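Local coordinates for protein PA0821 (Pseudomonas aeruginosa, PDB 7DRG) that probably acts as the immunity protein (antitoxin) that protects against a putative VRR-NUC domain effector of the type VI secretion system, at residues B[21-24]-B[25-28]; B[189-192]-B[193-197]; B[237-240]-B[241-245]. All coordinates share one frame; numbering follows the deposited sequence.

Contact 1: residues B[21-24]-B[25-28]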
loop_
_atom_site.group_PDB
_atom_site.type_symbol
_atom_site.label_atom_id
_atom_site.label_comp_id
_atom_site.label_asym_id
_atom_site.label_seq_id
_atom_site.Cartn_x
_atom_site.Cartn_y
_atom_site.Cartn_z
ATOM N N ALA B 21 -5.611 -13.305 1.266
ATOM C CA ALA B 21 -5.610 -14.442 0.360
ATOM C C ALA B 21 -4.238 -14.622 -0.275
ATOM O O ALA B 21 -3.507 -13.658 -0.521
ATOM C CB ALA B 21 -6.671 -14.254 -0.728
ATOM N N GLY B 22 -3.895 -15.878 -0.543
ATOM C CA GLY B 22 -2.600 -16.164 -1.130
ATOM C C GLY B 22 -2.472 -15.522 -2.499
ATOM O O GLY B 22 -3.426 -15.482 -3.280
ATOM N N ASN B 23 -1.281 -14.991 -2.777
ATOM C CA ASN B 23 -0.945 -14.420 -4.074
ATOM C C ASN B 23 -1.780 -13.185 -4.408
ATOM O O ASN B 23 -1.937 -12.848 -5.590
ATOM C CB ASN B 23 -1.094 -15.477 -5.184
ATOM C CG ASN B 23 -0.142 -15.255 -6.332
ATOM O OD1 ASN B 23 1.059 -15.104 -6.131
ATOM N ND2 ASN B 23 -0.676 -15.226 -7.551
ATOM N N LEU B 24 -2.312 -12.486 -3.399
ATOM C CA LEU B 24 -3.273 -11.413 -3.657
ATOM C C LEU B 24 -2.641 -10.239 -4.394
ATOM O O LEU B 24 -3.251 -9.675 -5.309
ATOM C CB LEU B 24 -3.894 -10.923 -2.346
ATOM C CG LEU B 24 -4.813 -9.700 -2.483
ATOM C CD1 LEU B 24 -6.112 -10.059 -3.182
ATOM C CD2 LEU B 24 -5.093 -9.055 -1.143
ATOM N N LEU B 25 -1.436 -9.836 -4.000
ATOM C CA LEU B 25 -0.807 -8.633 -4.548
ATOM C C LEU B 25 -0.004 -8.944 -5.794
ATOM O O LEU B 25 1.063 -8.370 -6.042
ATOM C CB LEU B 25 0.054 -7.956 -3.485
ATOM C CG LEU B 25 -0.598 -6.948 -2.523
ATOM C CD1 LEU B 25 -1.003 -5.676 -3.255
ATOM C CD2 LEU B 25 -1.797 -7.540 -1.785
HETATM N N MSE B 26 -0.520 -9.875 -6.586
HETATM C CA MSE B 26 0.104 -10.332 -7.812
HETATM C C MSE B 26 -0.774 -10.009 -9.010
HETATM O O MSE B 26 -1.964 -9.767 -8.848
HETATM C CB MSE B 26 0.370 -11.829 -7.731
HETATM C CG MSE B 26 1.777 -12.092 -7.298
HETATM SE SE MSE B 26 2.779 -10.741 -8.235
HETATM C CE MSE B 26 3.874 -11.922 -9.315
ATOM N N LYS B 27 -0.189 -10.001 -10.213
ATOM C CA LYS B 27 -1.002 -9.790 -11.409
ATOM C C LYS B 27 -1.876 -10.999 -11.720
ATOM O O LYS B 27 -2.954 -10.846 -12.307
ATOM C CB LYS B 27 -0.116 -9.472 -12.612
ATOM C CG LYS B 27 0.880 -8.351 -12.390
ATOM C CD LYS B 27 0.213 -7.009 -12.221
ATOM C CE LYS B 27 1.269 -5.915 -12.118
ATOM N NZ LYS B 27 0.680 -4.565 -11.922
ATOM N N SER B 28 -1.438 -12.205 -11.349
ATOM C CA SER B 28 -2.269 -13.374 -11.617
ATOM C C SER B 28 -3.404 -13.511 -10.610
ATOM O O SER B 28 -4.430 -14.124 -10.926
ATOM C CB SER B 28 -1.425 -14.647 -11.640
ATOM O OG SER B 28 -0.721 -14.788 -10.424
#
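Asn23 reaches forward along the chain to Met26, a selenomethionine, and to Ser28. Its carboxamide crosses the root of the Met26 side chain, with OD1 of Asn23 3.3 Å from CG of Met26. ND2 of Asn23 lies 3.6 Å from CB of the same residue. Beyond it, ND2 of Asn23 gives a weak hydrogen bond to OG of Ser28 at 2.9 Å, bent to 127°. O of Gly29 is the main hold on this nitrogen, and Ser28 adds a weak second. Next along the chain, CD2 of Leu24 meets CD2 of Leu25 at 3.7 Å. Leu24 sends CG opposite its backbone N (chi1 174°), placing its branch beside the Leu25 side chain; the two cross at an angle.

Two overlapping beta turns set up these pairs. A type II turn runs from Ala21 to Leu24, with Asn23 at its third position and phi at 65°. A type I turn follows from Asn23 to Met26; the bond from N of Met26 to O of Asn23 is long and weak at 3.4 Å.

The turns carry the chain off strand 19-22, which pairs antiparallel with strand 34-46. Asn23 and Leu25 pack on helix 191-204, where Asp194 accepts from N of Asn23. Arg204 of the second subunit bonds to Met26 O, Ala202 O and Arg330 O of that subunit accept from Lys27 NZ, and Leu25 packs on its Ala203.

Contact 2: residues B[189-192]-B[193-197]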
loop_
_atom_site.group_PDB
_atom_site.type_symbol
_atom_site.label_atom_id
_atom_site.label_comp_id
_atom_site.label_asym_id
_atom_site.label_seq_id
_atom_site.Cartn_x
_atom_site.Cartn_y
_atom_site.Cartn_z
ATOM N N THR B 189 4.947 -22.637 2.732
ATOM C CA THR B 189 5.521 -23.127 1.487
ATOM C C THR B 189 5.472 -22.126 0.348
ATOM O O THR B 189 6.302 -22.208 -0.562
ATOM C CB THR B 189 4.806 -24.406 1.032
ATOM O OG1 THR B 189 3.394 -24.168 0.953
ATOM C CG2 THR B 189 5.077 -25.522 2.006
ATOM N N SER B 190 4.517 -21.197 0.367
ATOM C CA SER B 190 4.270 -20.315 -0.770
ATOM C C SER B 190 4.569 -18.856 -0.448
ATOM O O SER B 190 4.042 -17.958 -1.113
ATOM C CB SER B 190 2.827 -20.460 -1.258
ATOM O OG SER B 190 2.555 -21.790 -1.669
ATOM N N TRP B 191 5.432 -18.609 0.542
ATOM C CA TRP B 191 5.676 -17.257 1.040
ATOM C C TRP B 191 6.185 -16.311 -0.043
ATOM O O TRP B 191 5.978 -15.095 0.059
ATOM C CB TRP B 191 6.679 -17.318 2.192
ATOM C CG TRP B 191 7.785 -18.277 1.886
ATOM C CD1 TRP B 191 7.823 -19.610 2.188
ATOM C CD2 TRP B 191 8.993 -17.994 1.174
ATOM N NE1 TRP B 191 8.985 -20.169 1.719
ATOM C CE2 TRP B 191 9.723 -19.198 1.093
ATOM C CE3 TRP B 191 9.533 -16.838 0.603
ATOM C CZ2 TRP B 191 10.966 -19.278 0.469
ATOM C CZ3 TRP B 191 10.764 -16.919 -0.018
ATOM C CH2 TRP B 191 11.467 -18.129 -0.080
ATOM N N ASP B 192 6.872 -16.834 -1.065
ATOM C CA ASP B 192 7.341 -15.955 -2.131
ATOM C C ASP B 192 6.174 -15.287 -2.849
ATOM O O ASP B 192 6.309 -14.157 -3.333
ATOM C CB ASP B 192 8.209 -16.727 -3.125
ATOM C CG ASP B 192 8.938 -15.810 -4.086
ATOM O OD1 ASP B 192 9.784 -15.012 -3.622
ATOM O OD2 ASP B 192 8.666 -15.887 -5.303
ATOM N N ASN B 193 5.022 -15.964 -2.923
ATOM C CA ASN B 193 3.819 -15.338 -3.467
ATOM C C ASN B 193 3.298 -14.228 -2.572
ATOM O O ASN B 193 2.562 -13.351 -3.040
ATOM C CB ASN B 193 2.685 -16.355 -3.626
ATOM C CG ASN B 193 2.994 -17.439 -4.629
ATOM O OD1 ASN B 193 3.868 -17.289 -5.480
ATOM N ND2 ASN B 193 2.255 -18.541 -4.544
ATOM N N ASP B 194 3.646 -14.260 -1.289
ATOM C CA ASP B 194 2.937 -13.482 -0.301
ATOM C C ASP B 194 3.769 -12.394 0.352
ATOM O O ASP B 194 3.192 -11.530 1.019
ATOM C CB ASP B 194 2.351 -14.433 0.751
ATOM C CG ASP B 194 1.367 -15.408 0.129
ATOM O OD1 ASP B 194 0.347 -14.948 -0.426
ATOM O OD2 ASP B 194 1.637 -16.624 0.125
ATOM N N GLU B 195 5.087 -12.386 0.159
ATOM C CA GLU B 195 5.882 -11.229 0.558
ATOM C C GLU B 195 5.337 -9.911 0.017
ATOM O O GLU B 195 5.402 -8.907 0.746
ATOM C CB GLU B 195 7.343 -11.408 0.124
ATOM C CG GLU B 195 8.082 -12.513 0.872
ATOM C CD GLU B 195 9.553 -12.588 0.509
ATOM O OE1 GLU B 195 9.927 -12.104 -0.581
ATOM O OE2 GLU B 195 10.341 -13.130 1.319
ATOM N N PRO B 196 4.804 -9.825 -1.208
ATOM C CA PRO B 196 4.240 -8.537 -1.640
ATOM C C PRO B 196 3.107 -8.046 -0.758
ATOM O O PRO B 196 2.966 -6.829 -0.571
ATOM C CB PRO B 196 3.765 -8.828 -3.070
ATOM C CG PRO B 196 4.632 -9.929 -3.530
ATOM C CD PRO B 196 4.865 -10.789 -2.325
ATOM N N SER B 197 2.283 -8.955 -0.226
ATOM C CA SER B 197 1.244 -8.548 0.717
ATOM C C SER B 197 1.856 -7.929 1.964
ATOM O O SER B 197 1.371 -6.906 2.461
ATOM C CB SER B 197 0.372 -9.746 1.093
ATOM O OG SER B 197 -0.206 -10.350 -0.054
#
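Asn193 and Ser190 touch at the weakly bonded first turn of helix 191-204. N of Asn193 makes an i to i+3 bond to O of Ser190 at 2.9 Å, coming from above the carbonyl plane. With CG anti to the carbonyl carbon (chi1 -64°), the Asn193 side chain lies beside its own backbone N, and ND2 of Asn193 is 3.8 Å from CB of Ser190. That amide nitrogen bonds to Tyr33 OH.

Asp194 comes next. Its N bonds to O of Trp191 at 2.8 Å, well above the carbonyl plane. OD2 of Asp194 sits 3.0 Å from O of Ser190. Both atoms are acceptors, so this approach is not a bond. Tyr33 OH bonds to OD2, and Asn23 N bonds to OD1.

Glu195 N also bonds to Trp191 O, which therefore takes two backbone donors; this one lies nearly on the line of the C=O bond. The Glu195 chain runs extended beside the indole, pointing the same way. OE2 of Glu195 lies 3.9 Å from CE3 of Trp191, with the ring and carboxylate planes 50° apart. OE1 of Glu195 is 4.2 Å from OD1 of Asp192. Arg318 forms salt bridges with both and probably offsets their like charges; OE1 also accepts from Gly310 N, and His313 bonds to OD2 of Asp192.

Pro196 has no N-H to give, and the helix is kinked here. In place of a backbone bond, CD of Pro196 packs 3.8 Å from O of Asp192.

Contact 3: residues B[237-240]-B[241-245]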
loop_
_atom_site.group_PDB
_atom_site.type_symbol
_atom_site.label_atom_id
_atom_site.label_comp_id
_atom_site.label_asym_id
_atom_site.label_seq_id
_atom_site.Cartn_x
_atom_site.Cartn_y
_atom_site.Cartn_z
ATOM N N ASN B 237 20.212 -7.697 25.067
ATOM C CA ASN B 237 21.119 -8.345 26.007
ATOM C C ASN B 237 21.957 -7.277 26.713
ATOM O O ASN B 237 21.905 -6.091 26.384
ATOM C CB ASN B 237 21.989 -9.399 25.308
ATOM C CG ASN B 237 22.991 -8.808 24.325
ATOM O OD1 ASN B 237 22.901 -7.644 23.927
ATOM N ND2 ASN B 237 23.953 -9.634 23.913
ATOM N N ASN B 238 22.709 -7.700 27.733
ATOM C CA ASN B 238 23.414 -6.710 28.540
ATOM C C ASN B 238 24.399 -5.894 27.712
ATOM O O ASN B 238 24.585 -4.702 27.975
ATOM C CB ASN B 238 24.124 -7.380 29.714
ATOM C CG ASN B 238 23.193 -7.620 30.894
ATOM O OD1 ASN B 238 22.148 -6.979 31.015
ATOM N ND2 ASN B 238 23.577 -8.534 31.777
ATOM N N GLU B 239 25.016 -6.494 26.691
ATOM C CA GLU B 239 25.951 -5.723 25.879
ATOM C C GLU B 239 25.231 -4.629 25.092
ATOM O O GLU B 239 25.695 -3.486 25.036
ATOM C CB GLU B 239 26.743 -6.630 24.941
ATOM C CG GLU B 239 27.663 -5.821 24.041
ATOM C CD GLU B 239 28.722 -6.645 23.346
ATOM O OE1 GLU B 239 28.515 -7.865 23.170
ATOM O OE2 GLU B 239 29.764 -6.061 22.975
ATOM N N ARG B 240 24.099 -4.962 24.464
ATOM C CA ARG B 240 23.328 -3.939 23.759
ATOM C C ARG B 240 22.772 -2.907 24.726
ATOM O O ARG B 240 22.707 -1.713 24.404
ATOM C CB ARG B 240 22.200 -4.591 22.967
ATOM C CG ARG B 240 22.687 -5.273 21.711
ATOM C CD ARG B 240 21.643 -6.208 21.106
ATOM N NE ARG B 240 22.085 -6.641 19.790
ATOM C CZ ARG B 240 22.957 -7.618 19.579
ATOM N NH1 ARG B 240 23.469 -8.298 20.605
ATOM N NH2 ARG B 240 23.305 -7.919 18.340
ATOM N N LEU B 241 22.358 -3.350 25.914
ATOM C CA LEU B 241 21.860 -2.421 26.923
ATOM C C LEU B 241 22.930 -1.408 27.316
ATOM O O LEU B 241 22.645 -0.211 27.442
ATOM C CB LEU B 241 21.373 -3.200 28.143
ATOM C CG LEU B 241 20.851 -2.393 29.328
ATOM C CD1 LEU B 241 19.682 -1.510 28.916
ATOM C CD2 LEU B 241 20.450 -3.332 30.448
ATOM N N ALA B 242 24.173 -1.865 27.481
ATOM C CA ALA B 242 25.263 -0.948 27.805
ATOM C C ALA B 242 25.546 0.011 26.653
ATOM O O ALA B 242 25.777 1.205 26.877
ATOM C CB ALA B 242 26.519 -1.740 28.172
ATOM N N LEU B 243 25.527 -0.489 25.412
ATOM C CA LEU B 243 25.735 0.382 24.262
ATOM C C LEU B 243 24.625 1.416 24.114
ATOM O O LEU B 243 24.859 2.476 23.528
ATOM C CB LEU B 243 25.850 -0.448 22.979
ATOM C CG LEU B 243 27.170 -1.195 22.776
ATOM C CD1 LEU B 243 27.031 -2.244 21.688
ATOM C CD2 LEU B 243 28.288 -0.222 22.429
ATOM N N ALA B 244 23.432 1.141 24.642
ATOM C CA ALA B 244 22.323 2.085 24.576
ATOM C C ALA B 244 22.352 3.107 25.703
ATOM O O ALA B 244 21.461 3.960 25.771
ATOM C CB ALA B 244 20.986 1.337 24.596
ATOM N N GLY B 245 23.346 3.044 26.584
ATOM C CA GLY B 245 23.478 3.974 27.685
ATOM C C GLY B 245 23.237 3.375 29.052
ATOM O O GLY B 245 23.481 4.056 30.056
#
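Arg240, whose backbone O accepts from Ala244 N, turns the edge of its guanidinium to the amide of Asn237, with CG of Asn237 in the guanidinium plane. NH1 of Arg240 gives OD1 of Asn237 a weak bond, long at 3.4 Å but nearly straight at 170°. The stronger partner of this guanidinium is O of Arg226, reached by NE.

OD1 of Asn237 also accepts from N of Arg240 at 3.0 Å. This is the N-cap bond of helix 238-243. Backbone O of Asn237 then accepts from N of Leu241 at 2.8 Å, and Asn238 and Glu239 continue the pattern to Ala242 and Leu243. Leu241 holds CG opposite its backbone N (chi1 178°). Its side chain runs alongside that of Asn238, with CD2 of Leu241 4.1 Å from OD1 of Asn238.

The helix closes in a Schellman motif. Gly245 takes a positive phi of 111°, and its N bonds to O of Ala242 at 3.1 Å.

The helix starts directly at the end of strand 233-237, which pairs with strands 177-180 and 267-272. Glu239 and Leu243 lie against Thr225 in a loop, and helix 247-251 follows closely.

Contacts 1 and 2 are neighbours, with centres about 9 Å apart. Contact 1 shapes the turns after strand 19-22 and contact 2 the start of helix 191-204; these elements pack together, Asn23 OD1 on Asn193 CB and Leu25 CD2 on Ser197 OG. Contact 3 lies on the opposite side of the chain's centre, about 42 Å from contact 1 between centres, and touches neither. Contact 1 is mostly buried and also borders the second subunit; it mixes weak turn bonds with leucine packing. Contact 2 is partly buried and rich in acids, tied to Arg318, His313 and Tyr33. Contact 3 is the most exposed. It is a short helix with regular backbone bonds, capped at both ends.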